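Side-chain contacts in RNA-dependent RNA Polymerase (PDB 6TZ0), which catalyses RNA-templated RNA synthesis for a double-stranded RNA virus, serving both transcription and replication of the genome: residues P78-P83 and A109-N114; Y86-A89 and F94-Q97; N114-E117 and K121-K124. All blocks are in the same frame, centred on the assembly; numbering follows the deposited sequence.

Contact 1 (P78-P83 and A109-N114); sequences PKEYDP and AGSLTN
Tyr81 presents the face of its ring to Leu112, where a single methyl group is centred on it. CD1 of Leu112 sits 3.4 Å from the centroid of the Tyr81 ring and only 4° off the ring normal, so a CH-pi contact reaches all six ring carbons at nearly equal range; CZ and CE2 of Tyr81 both lie 3.6 Å from CD1 of Leu112. The two side chains slant across one another, and it is one branch of the leucine that does the touching. On the opposite face the backbone nitrogen of Pro83 lies offset toward the rim, so the ring is sandwiched between the leucine methyl and its own chain.

The second half of the contact is polar. Ser111 places its hydroxyl opposite its own backbone nitrogen (chi1 179°), and this oxygen works in both senses. It accepts a virtually straight bond (179° at the hydrogen) from the backbone of Tyr81, with Tyr81 N 2.6 Å from Ser111 OG. It also donates to Glu80, with Ser111 OG 3.0 Å from Glu80 OE1. One bond thus ties the serine side chain to the backbone and the other to a side chain, joining two irregular segments of the N-terminal region, both lying in the long connection from helix 73-76 to helix 121-134, with 25 residues of loop closed off between them.

The bond to Glu80 comes from above the carboxylate plane, on a chain bent back toward Ser111 at chi2. OE1 of Glu80 has a stronger partner in the salt bridge to Arg108, which probably fixes where the carboxylate is offered to the serine. Tyr81 also meets Phe107 edge-to-face and touches Leu129, while Leu112 packs on His126; Leu129 and His126 both belong to helix 121-134, so that helix packs against the apolar half of the contact.

Contact 2 (Y86-A89 and F94-Q97); sequences YPLA and FFKQ
Phe95 is approached by three successive residues, Tyr86, Pro87 and Leu88. The carbonyl oxygen of Pro87 lies at the edge of the Phe95 ring and in its plane, 3.2 Å from CD1 of Phe95. The methyl CD2 of Leu88 approaches the same ring obliquely, 3.7 Å from that CD1, and CB of Tyr86 stands at 4.3 Å from CE1 of Phe95. CG of Phe95 is anti to its carbonyl carbon (chi1 -72°), a setting that brings the ring alongside segment 86-89, although the bond to CB points away overall.

Beyond the ring, Lys96 runs out as an extended chain crossing Pro87 at about a right angle, with CB of Lys96 at 4.0 Å from CG of Pro87. Only its aliphatic part is used here, the same CB also lying 3.7 Å from the backbone O of Leu88. One weak hydrogen bond joins the backbones, from N of Ala89 to O of Phe94 over 3.4 Å.

Farther out, Phe627 meets the Phe95 ring edge-to-face, and helix 349-356 packs on Phe95 and Tyr86, whose hydroxyl is hydrogen-bonded to the backbone of Tyr103 and Val105. In addition, Viral structural protein 4 contributes Arg500, in a cation-pi contact with Phe94, and Tyr473, packed on Ala89 and Lys96.

The two ends of a tight irregular loop, with four residues between them, thus cross and meet at a single beta bridge, Leu88 with Phe95 at a CA-CA distance of 4.2 Å, without forming a regular hairpin; helix 349-356 and Phe627 pack on some of its residues and Viral structural protein 4 on others.

Contact 3 (N114-E117 and K121-K124); sequences NTYE and KMYK
Met122 lays the root of its side chain on the face of Tyr116. Its CB stands 3.4 Å from the centroid of the Tyr116 ring, just 1° off the normal, a CH-pi contact centred on the ring. CG moves toward the phenol end, 3.9 Å from CE1 of Tyr116. A bend at chi2 (-56°) then carries SD obliquely off the centre, 5.4 Å from the Tyr116 centroid, a Met-aromatic contact. A second bend, at chi3, folds CE back to the hydroxyl, 3.7 Å from OH of Tyr116. The side chain thus arches over the ring, touching it with CB and CG, rising at SD and coming down again with CE at the hydroxyl.

Tyr123, the next residue, lies against the loop backbone. Its CB is 3.2 Å from O of Glu117, and CD1 of Tyr123 is 3.4 Å from O of Tyr116. Asn114 crosses this tyrosine at about a right angle, amide and ring planes 31° apart, with ND2 of Asn114 at 3.5 Å from CD1 of Tyr123. No hydrogen bond spans the two segments; the join rests on van der Waals packing, one CH-pi contact and the Met-aromatic contact.

Glu117 O is hydrogen-bonded to Thr120 OG1 just ahead of helix 121-134. The loop thus folds against the first turn of that helix, and His126, further along it, brings its ring against Tyr116.

Overall arrangement
All three contacts belong to the N-terminal region of the polymerase, contacts 1 and 3 at the surface and contact 2 partly buried, away from the annotated metal and nucleotide sites. Contact 1 closes a 25-residue loop within the connection between helix 73-76 and helix 121-134; contact 2 is nested inside it; contact 3 follows, where the connection enters the helix. The centres of contacts 1 and 2 lie about 18 Å apart. Asn114 belongs to both 1 and 3, and Tyr81 packs on Tyr86 between 1 and 2. The connection, which lacks regular secondary structure, thus contains one nested closure and one that follows, with Viral structural protein 4 packing on several residues of contact 2 and on Lys121 of contact 3.

Contact 1 (P78-P83 and A109-N114)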
# COMPACT_ATOMS: atom_id res chain seq x y z
N PRO A 78 25.27 24.92 -21.07
CA PRO A 78 24.28 23.88 -21.36
C PRO A 78 23.85 23.91 -22.81
O PRO A 78 23.88 24.95 -23.47
CB PRO A 78 23.12 24.23 -20.43
CG PRO A 78 23.69 25.14 -19.42
CD PRO A 78 24.74 25.92 -20.13
N LYS A 79 23.43 22.75 -23.31
CA LYS A 79 22.93 22.67 -24.67
C LYS A 79 21.55 23.32 -24.76
O LYS A 79 20.90 23.62 -23.76
CB LYS A 79 22.83 21.23 -25.14
CG LYS A 79 21.69 20.47 -24.48
CD LYS A 79 21.53 19.09 -25.05
CE LYS A 79 20.31 18.42 -24.45
NZ LYS A 79 20.09 17.06 -25.00
N GLU A 80 21.09 23.52 -25.99
CA GLU A 80 19.75 24.02 -26.16
C GLU A 80 18.77 22.86 -26.11
O GLU A 80 19.15 21.69 -26.27
CB GLU A 80 19.64 24.78 -27.48
CG GLU A 80 20.64 25.92 -27.58
CD GLU A 80 20.40 27.02 -26.57
OE1 GLU A 80 19.23 27.35 -26.32
OE2 GLU A 80 21.39 27.54 -26.01
N TYR A 81 17.50 23.18 -25.86
CA TYR A 81 16.48 22.15 -25.71
C TYR A 81 16.24 21.41 -27.01
O TYR A 81 16.00 22.02 -28.06
CB TYR A 81 15.18 22.77 -25.20
CG TYR A 81 14.03 21.80 -25.21
CD1 TYR A 81 13.93 20.79 -24.26
CD2 TYR A 81 13.03 21.89 -26.17
CE1 TYR A 81 12.88 19.90 -24.28
CE2 TYR A 81 11.99 21.01 -26.20
CZ TYR A 81 11.92 20.02 -25.25
OH TYR A 81 10.86 19.15 -25.30
N ASP A 82 16.30 20.08 -26.94
CA ASP A 82 16.09 19.22 -28.09
C ASP A 82 14.75 18.52 -27.93
O ASP A 82 14.59 17.74 -26.98
CB ASP A 82 17.22 18.20 -28.20
CG ASP A 82 17.26 17.49 -29.54
OD1 ASP A 82 16.40 17.74 -30.41
OD2 ASP A 82 18.16 16.65 -29.73
N PRO A 83 13.77 18.76 -28.80
CA PRO A 83 12.46 18.13 -28.63
C PRO A 83 12.43 16.63 -28.92
O PRO A 83 11.41 15.99 -28.63
CB PRO A 83 11.57 18.89 -29.62
CG PRO A 83 12.51 19.37 -30.66
CD PRO A 83 13.79 19.68 -29.95
N ALA A 109 18.08 26.76 -19.26
CA ALA A 109 16.76 26.93 -18.65
C ALA A 109 15.84 27.85 -19.46
O ALA A 109 14.62 27.75 -19.34
CB ALA A 109 16.91 27.47 -17.23
N GLY A 110 16.40 28.73 -20.27
CA GLY A 110 15.60 29.56 -21.14
C GLY A 110 15.36 29.00 -22.51
O GLY A 110 14.68 29.62 -23.32
N SER A 111 15.90 27.82 -22.81
CA SER A 111 15.80 27.23 -24.13
C SER A 111 14.46 26.54 -24.37
O SER A 111 14.15 26.20 -25.52
CB SER A 111 16.92 26.23 -24.35
OG SER A 111 16.83 25.64 -25.63
N LEU A 112 13.67 26.33 -23.33
CA LEU A 112 12.40 25.64 -23.44
C LEU A 112 11.31 26.67 -23.69
O LEU A 112 11.02 27.50 -22.82
CB LEU A 112 12.12 24.82 -22.19
CG LEU A 112 10.87 23.95 -22.19
CD1 LEU A 112 10.95 22.92 -23.30
CD2 LEU A 112 10.71 23.27 -20.86
N THR A 113 10.71 26.63 -24.87
CA THR A 113 9.78 27.66 -25.33
C THR A 113 8.45 27.02 -25.72
O THR A 113 8.40 26.23 -26.67
CB THR A 113 10.35 28.42 -26.53
OG1 THR A 113 10.59 27.50 -27.61
CG2 THR A 113 11.65 29.13 -26.18
N ASN A 114 7.39 27.39 -25.01
CA ASN A 114 6.04 26.95 -25.35
C ASN A 114 5.47 27.96 -26.34
O ASN A 114 4.74 28.89 -25.97
CB ASN A 114 5.17 26.85 -24.10
CG ASN A 114 3.99 25.90 -24.27
OD1 ASN A 114 3.31 25.58 -23.31
ND2 ASN A 114 3.77 25.43 -25.50

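Contact 2 (Y86-A89 and F94-Q97)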
# COMPACT_ATOMS: atom_id res chain seq x y z
N TYR A 86 12.25 13.84 -25.79
CA TYR A 86 10.98 13.32 -25.29
C TYR A 86 10.06 13.05 -26.47
O TYR A 86 9.11 13.81 -26.71
CB TYR A 86 10.36 14.31 -24.31
CG TYR A 86 11.24 14.57 -23.11
CD1 TYR A 86 11.28 13.69 -22.04
CD2 TYR A 86 12.04 15.70 -23.05
CE1 TYR A 86 12.10 13.92 -20.95
CE2 TYR A 86 12.86 15.95 -21.96
CZ TYR A 86 12.88 15.05 -20.92
OH TYR A 86 13.68 15.29 -19.83
N PRO A 87 10.30 11.98 -27.22
CA PRO A 87 9.52 11.74 -28.44
C PRO A 87 8.13 11.22 -28.13
O PRO A 87 7.80 10.87 -27.00
CB PRO A 87 10.35 10.69 -29.18
CG PRO A 87 11.01 9.95 -28.10
CD PRO A 87 11.30 10.92 -27.01
N LEU A 88 7.31 11.16 -29.16
CA LEU A 88 5.97 10.60 -29.07
C LEU A 88 5.83 9.50 -30.11
O LEU A 88 6.73 9.24 -30.91
CB LEU A 88 4.90 11.66 -29.28
CG LEU A 88 4.84 12.84 -28.31
CD1 LEU A 88 3.66 13.71 -28.65
CD2 LEU A 88 4.77 12.36 -26.89
N ALA A 89 4.67 8.85 -30.10
CA ALA A 89 4.34 7.89 -31.13
C ALA A 89 3.70 8.60 -32.31
O ALA A 89 3.49 9.82 -32.30
CB ALA A 89 3.44 6.80 -30.57
N PHE A 94 0.50 8.40 -26.62
CA PHE A 94 1.38 8.27 -25.47
C PHE A 94 2.79 8.54 -25.98
O PHE A 94 3.00 8.73 -27.18
CB PHE A 94 1.22 6.89 -24.82
CG PHE A 94 1.89 6.75 -23.48
CD1 PHE A 94 1.39 7.41 -22.38
CD2 PHE A 94 3.01 5.95 -23.33
CE1 PHE A 94 2.01 7.29 -21.15
CE2 PHE A 94 3.63 5.83 -22.11
CZ PHE A 94 3.12 6.50 -21.02
N PHE A 95 3.75 8.61 -25.06
CA PHE A 95 5.17 8.65 -25.42
C PHE A 95 5.58 7.41 -26.20
O PHE A 95 4.91 6.37 -26.19
CB PHE A 95 6.05 8.74 -24.18
CG PHE A 95 6.00 10.07 -23.49
CD1 PHE A 95 6.70 11.15 -24.01
CD2 PHE A 95 5.31 10.23 -22.31
CE1 PHE A 95 6.67 12.37 -23.37
CE2 PHE A 95 5.28 11.45 -21.67
CZ PHE A 95 5.97 12.52 -22.20
N LYS A 96 6.71 7.52 -26.88
CA LYS A 96 7.23 6.44 -27.70
C LYS A 96 7.66 5.27 -26.82
O LYS A 96 7.98 5.45 -25.64
CB LYS A 96 8.40 6.95 -28.55
CG LYS A 96 8.84 6.05 -29.68
CD LYS A 96 9.94 6.69 -30.50
CE LYS A 96 10.36 5.79 -31.65
NZ LYS A 96 11.42 6.42 -32.47
N GLN A 97 7.60 4.06 -27.39
CA GLN A 97 7.86 2.82 -26.68
C GLN A 97 9.27 2.74 -26.10
O GLN A 97 9.44 2.73 -24.87
CB GLN A 97 7.65 1.65 -27.62
CG GLN A 97 7.88 0.30 -27.00
CD GLN A 97 7.76 -0.80 -28.00
OE1 GLN A 97 7.50 -0.57 -29.18
NE2 GLN A 97 7.99 -2.01 -27.56

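Contact 3 (N114-E117 and K121-K124)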
# COMPACT_ATOMS: atom_id res chain seq x y z
N ASN A 114 7.39 27.39 -25.01
CA ASN A 114 6.04 26.95 -25.35
C ASN A 114 5.47 27.96 -26.34
O ASN A 114 4.74 28.89 -25.97
CB ASN A 114 5.17 26.85 -24.10
CG ASN A 114 3.99 25.90 -24.27
OD1 ASN A 114 3.31 25.58 -23.31
ND2 ASN A 114 3.77 25.43 -25.50
N THR A 115 5.80 27.78 -27.61
CA THR A 115 5.34 28.66 -28.67
C THR A 115 4.10 28.13 -29.38
O THR A 115 3.77 28.62 -30.47
CB THR A 115 6.45 28.89 -29.70
OG1 THR A 115 6.79 27.64 -30.31
CG2 THR A 115 7.68 29.47 -29.03
N TYR A 116 3.42 27.15 -28.81
CA TYR A 116 2.31 26.49 -29.48
C TYR A 116 0.98 27.11 -29.08
O TYR A 116 0.83 27.71 -28.01
CB TYR A 116 2.31 25.00 -29.16
CG TYR A 116 3.46 24.24 -29.78
CD1 TYR A 116 3.41 23.84 -31.10
CD2 TYR A 116 4.58 23.92 -29.03
CE1 TYR A 116 4.45 23.14 -31.67
CE2 TYR A 116 5.63 23.23 -29.59
CZ TYR A 116 5.56 22.84 -30.91
OH TYR A 116 6.60 22.14 -31.48
N GLU A 117 0.01 26.97 -29.97
CA GLU A 117 -1.36 27.38 -29.71
C GLU A 117 -1.96 26.51 -28.61
O GLU A 117 -1.64 25.32 -28.54
CB GLU A 117 -2.18 27.25 -30.99
CG GLU A 117 -3.60 27.77 -30.94
CD GLU A 117 -4.30 27.59 -32.27
OE1 GLU A 117 -3.69 27.02 -33.19
OE2 GLU A 117 -5.47 28.02 -32.39
N LYS A 121 -1.69 19.23 -28.61
CA LYS A 121 -0.89 18.20 -27.95
C LYS A 121 0.50 18.71 -27.59
O LYS A 121 1.01 18.42 -26.50
CB LYS A 121 -0.80 16.97 -28.87
CG LYS A 121 -0.16 15.75 -28.24
CD LYS A 121 -1.00 15.21 -27.10
CE LYS A 121 -2.36 14.76 -27.59
NZ LYS A 121 -2.28 13.62 -28.54
N MET A 122 1.11 19.49 -28.48
CA MET A 122 2.43 20.05 -28.20
C MET A 122 2.36 21.12 -27.12
O MET A 122 3.32 21.29 -26.36
CB MET A 122 3.04 20.60 -29.48
CG MET A 122 3.28 19.56 -30.54
SD MET A 122 4.30 18.19 -29.95
CE MET A 122 5.88 19.00 -29.75
N TYR A 123 1.24 21.83 -27.02
CA TYR A 123 1.07 22.80 -25.95
C TYR A 123 0.99 22.11 -24.59
O TYR A 123 1.61 22.56 -23.62
CB TYR A 123 -0.17 23.64 -26.19
CG TYR A 123 -0.41 24.69 -25.15
CD1 TYR A 123 0.34 25.86 -25.15
CD2 TYR A 123 -1.37 24.52 -24.16
CE1 TYR A 123 0.13 26.83 -24.19
CE2 TYR A 123 -1.58 25.48 -23.20
CZ TYR A 123 -0.83 26.63 -23.22
OH TYR A 123 -1.03 27.60 -22.27
N LYS A 124 0.22 21.02 -24.51
CA LYS A 124 0.13 20.23 -23.28
C LYS A 124 1.48 19.63 -22.92
O LYS A 124 1.87 19.63 -21.74
CB LYS A 124 -0.89 19.10 -23.45
CG LYS A 124 -2.28 19.53 -23.82
CD LYS A 124 -3.00 20.19 -22.69
CE LYS A 124 -4.38 20.60 -23.14
NZ LYS A 124 -5.19 19.40 -23.48